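Local coordinates for DUF3224 domain-containing protein (Shewanella oneidensis, PDB 2OOJ) that is of unknown function but belongs to the DUF3224 family, whose relatives share a beta-barrel fold, and is built mainly of antiparallel strands, at residues 94-99 with 116-121. Residues are numbered along the deposited sequence; the frame is centred on the assembly and turned at random.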
ATOM      1  N   ASN B  94      -2.908  12.527  -7.889  1.00 40.25           N
ATOM      2  CA  ASN B  94      -2.366  11.339  -7.228  1.00 41.84           C
ATOM      3  C   ASN B  94      -0.871  11.421  -7.097  1.00 41.85           C
ATOM      4  O   ASN B  94      -0.186  11.668  -8.073  1.00 48.02           O
ATOM      5  CB  ASN B  94      -2.730  10.037  -7.966  1.00 44.28           C
ATOM      6  CG  ASN B  94      -2.376   8.777  -7.135  1.00 49.93           C
ATOM      7  OD1 ASN B  94      -2.126   8.865  -5.930  1.00 47.24           O
ATOM      8  ND2 ASN B  94      -2.354   7.611  -7.786  1.00 53.28           N
ATOM      9  N   ARG B  95      -0.352  11.248  -5.896  1.00 39.08           N
ATOM     10  CA  ARG B  95       1.078  11.171  -5.713  1.00 39.24           C
ATOM     11  C   ARG B  95       1.359   9.689  -5.503  1.00 38.90           C
ATOM     12  O   ARG B  95       0.985   9.145  -4.468  1.00 37.29           O
ATOM     13  CB  ARG B  95       1.491  11.973  -4.507  1.00 37.55           C
ATOM     14  N   LEU B  96       1.996   9.036  -6.481  1.00 37.39           N
ATOM     15  CA  LEU B  96       2.115   7.573  -6.491  1.00 35.60           C
ATOM     16  C   LEU B  96       3.551   7.174  -6.285  1.00 37.34           C
ATOM     17  O   LEU B  96       4.421   7.669  -6.981  1.00 37.13           O
ATOM     18  CB  LEU B  96       1.659   7.005  -7.824  1.00 35.55           C
ATOM     19  CG  LEU B  96       1.760   5.477  -7.941  1.00 37.48           C
ATOM     20  CD1 LEU B  96       0.894   4.767  -6.900  1.00 34.77           C
ATOM     21  CD2 LEU B  96       1.407   4.996  -9.349  1.00 40.03           C
ATOM     22  N   HIS B  97       3.789   6.303  -5.311  1.00 33.93           N
ATOM     23  CA  HIS B  97       5.041   5.568  -5.203  1.00 33.64           C
ATOM     24  C   HIS B  97       4.812   4.114  -5.662  1.00 30.62           C
ATOM     25  O   HIS B  97       3.957   3.420  -5.128  1.00 28.24           O
ATOM     26  CB  HIS B  97       5.555   5.562  -3.777  1.00 35.06           C
ATOM     27  CG  HIS B  97       6.863   4.855  -3.642  1.00 46.16           C
ATOM     28  ND1 HIS B  97       8.041   5.375  -4.133  1.00 51.23           N
ATOM     29  CD2 HIS B  97       7.168   3.633  -3.145  1.00 51.88           C
ATOM     30  CE1 HIS B  97       9.022   4.520  -3.904  1.00 56.07           C
ATOM     31  NE2 HIS B  97       8.522   3.459  -3.298  1.00 47.25           N
ATOM     32  N   LEU B  98       5.577   3.670  -6.646  1.00 28.62           N
ATOM     33  CA  LEU B  98       5.402   2.351  -7.215  1.00 25.79           C
ATOM     34  C   LEU B  98       6.806   1.815  -7.465  1.00 28.33           C
ATOM     35  O   LEU B  98       7.554   2.395  -8.248  1.00 24.34           O
ATOM     36  CB  LEU B  98       4.663   2.470  -8.491  1.00 26.38           C
ATOM     37  CG  LEU B  98       4.392   1.261  -9.373  1.00 28.93           C
ATOM     38  CD1 LEU B  98       3.814   0.106  -8.627  1.00 33.01           C
ATOM     39  CD2 LEU B  98       3.437   1.702 -10.533  1.00 26.10           C
ATOM     40  N   GLU B  99       7.155   0.757  -6.741  1.00 27.55           N
ATOM     41  CA  GLU B  99       8.520   0.202  -6.817  1.00 29.48           C
ATOM     42  C   GLU B  99       8.495  -1.309  -6.921  1.00 28.36           C
ATOM     43  O   GLU B  99       7.548  -1.965  -6.499  1.00 28.25           O
ATOM     44  CB  GLU B  99       9.361   0.661  -5.634  1.00 31.97           C
ATOM     45  CG  GLU B  99       9.125  -0.029  -4.357  1.00 35.23           C
ATOM     46  CD  GLU B  99      10.103   0.413  -3.278  1.00 42.82           C
ATOM     47  OE1 GLU B  99       9.915   1.514  -2.759  1.00 34.47           O
ATOM     48  OE2 GLU B  99      11.041  -0.345  -2.940  1.00 41.18           O
HETATM   49  N   MSE B 116       8.293   2.841 -11.061  1.00 22.93           N
HETATM   50  CA  MSE B 116       7.455   2.987 -12.236  1.00 24.77           C
HETATM   51  C   MSE B 116       6.538   4.146 -12.039  1.00 27.57           C
HETATM   52  O   MSE B 116       6.140   4.415 -10.935  1.00 29.63           O
HETATM   53  CB  MSE B 116       6.627   1.707 -12.446  1.00 28.35           C
HETATM   54  CG  MSE B 116       5.723   1.775 -13.672  1.00 27.13           C
HETATM   55 SE   MSE B 116       4.809   0.057 -13.853  0.75 34.53          SE
HETATM   56  CE  MSE B 116       6.191  -1.033 -14.536  1.00 29.27           C
ATOM     57  N   ALA B 117       6.271   4.876 -13.115  1.00 29.41           N
ATOM     58  CA  ALA B 117       5.319   5.974 -13.103  1.00 28.49           C
ATOM     59  C   ALA B 117       4.228   5.578 -14.055  1.00 26.69           C
ATOM     60  O   ALA B 117       4.469   4.821 -14.969  1.00 26.64           O
ATOM     61  CB  ALA B 117       5.971   7.243 -13.544  1.00 30.37           C
ATOM     62  N   ILE B 118       3.026   6.138 -13.865  1.00 29.65           N
ATOM     63  CA  ILE B 118       1.865   5.773 -14.651  1.00 30.23           C
ATOM     64  C   ILE B 118       1.272   7.052 -15.250  1.00 32.14           C
ATOM     65  O   ILE B 118       1.086   8.071 -14.560  1.00 31.57           O
ATOM     66  CB  ILE B 118       0.823   5.094 -13.767  1.00 35.09           C
ATOM     67  CG1 ILE B 118       1.394   3.838 -13.116  1.00 37.93           C
ATOM     68  CG2 ILE B 118      -0.442   4.750 -14.536  1.00 33.68           C
ATOM     69  CD1 ILE B 118       1.500   2.682 -14.053  1.00 37.40           C
ATOM     70  N   SER B 119       1.043   7.014 -16.549  1.00 29.49           N
ATOM     71  CA  SER B 119       0.481   8.132 -17.259  1.00 29.81           C
ATOM     72  C   SER B 119      -0.668   7.626 -18.115  1.00 30.53           C
ATOM     73  O   SER B 119      -0.987   6.424 -18.149  1.00 29.70           O
ATOM     74  CB  SER B 119       1.541   8.821 -18.097  1.00 29.53           C
ATOM     75  OG  SER B 119       2.027   8.013 -19.160  1.00 33.42           O
ATOM     76  N   ILE B 120      -1.305   8.567 -18.781  1.00 31.98           N
ATOM     77  CA  ILE B 120      -2.472   8.308 -19.603  1.00 32.85           C
ATOM     78  C   ILE B 120      -2.452   9.300 -20.773  1.00 32.48           C
ATOM     79  O   ILE B 120      -2.127  10.479 -20.619  1.00 29.44           O
ATOM     80  CB  ILE B 120      -3.786   8.399 -18.776  1.00 32.75           C
ATOM     81  CG1 ILE B 120      -5.013   8.091 -19.635  1.00 38.00           C
ATOM     82  CG2 ILE B 120      -3.900   9.738 -18.080  1.00 36.45           C
ATOM     83  CD1 ILE B 120      -6.213   7.633 -18.827  1.00 37.17           C
ATOM     84  N   GLU B 121      -2.751   8.786 -21.955  1.00 35.12           N
ATOM     85  CA  GLU B 121      -2.810   9.598 -23.153  1.00 38.61           C
ATOM     86  C   GLU B 121      -3.958   9.068 -23.982  1.00 38.28           C
ATOM     87  O   GLU B 121      -4.075   7.867 -24.182  1.00 35.99           O
ATOM     88  CB  GLU B 121      -1.492   9.488 -23.898  1.00 43.20           C
ATOM     89  CG  GLU B 121      -1.322  10.487 -24.998  1.00 52.39           C
ATOM     90  CD  GLU B 121      -0.148  10.162 -25.931  1.00 62.24           C
ATOM     91  OE1 GLU B 121       0.741   9.359 -25.554  1.00 70.09           O
ATOM     92  OE2 GLU B 121      -0.120  10.730 -27.044  1.00 69.39           O
TER
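Leu98 and Met116, a selenomethionine, meet side by side where strands 93-107 and 112-121 come together. One backbone bond joins the segments: Met116 N donates to Leu98 O over 2.9 Å. The N-H points well at the oxygen, at 160°. From there the two segments splay apart, with 131° between their N-to-C directions, and apolar side chains bridge the widening gap.

The bump is the CD2 methyl of Leu98. It sits in a hollow formed by Met116 and Ile118. Met116 CB is 3.7 Å from this CD2, and Ile118 CG1 lies 3.9 Å from the same methyl. The selenium also borders it, with SE 4.0 Å from Leu98 CD2. The Leu98 side chain runs with CG anti to the backbone N (chi1 176°), which carries the branch alongside Met116 CB. Leu96 reaches over with CD2 and touches Ile118 CG1 at 3.9 Å. That CG1 rests over the notch between the two leucine methyls.

Leu83 of strand 77-90 touches both Leu98 and Met116, while Tyr127 and Phe129 of strand 124-133 pack on Met116. Replacing Leu98 with an alanine removes CD2 and would probably open a gap beside Met116 CB and Ile118 CG1, leaving Leu96 CD2 as the one leucine methyl on that CG1. The contact brings together the edges of two antiparallel pairs, 77-90 with 93-107 and 112-121 with 124-133, consistent with a seam of an AOC-barrel-like fold. Apart from one N-H to O bond it is apolar, and no polar side chain reaches across, so it probably holds by close packing and burial of methyls.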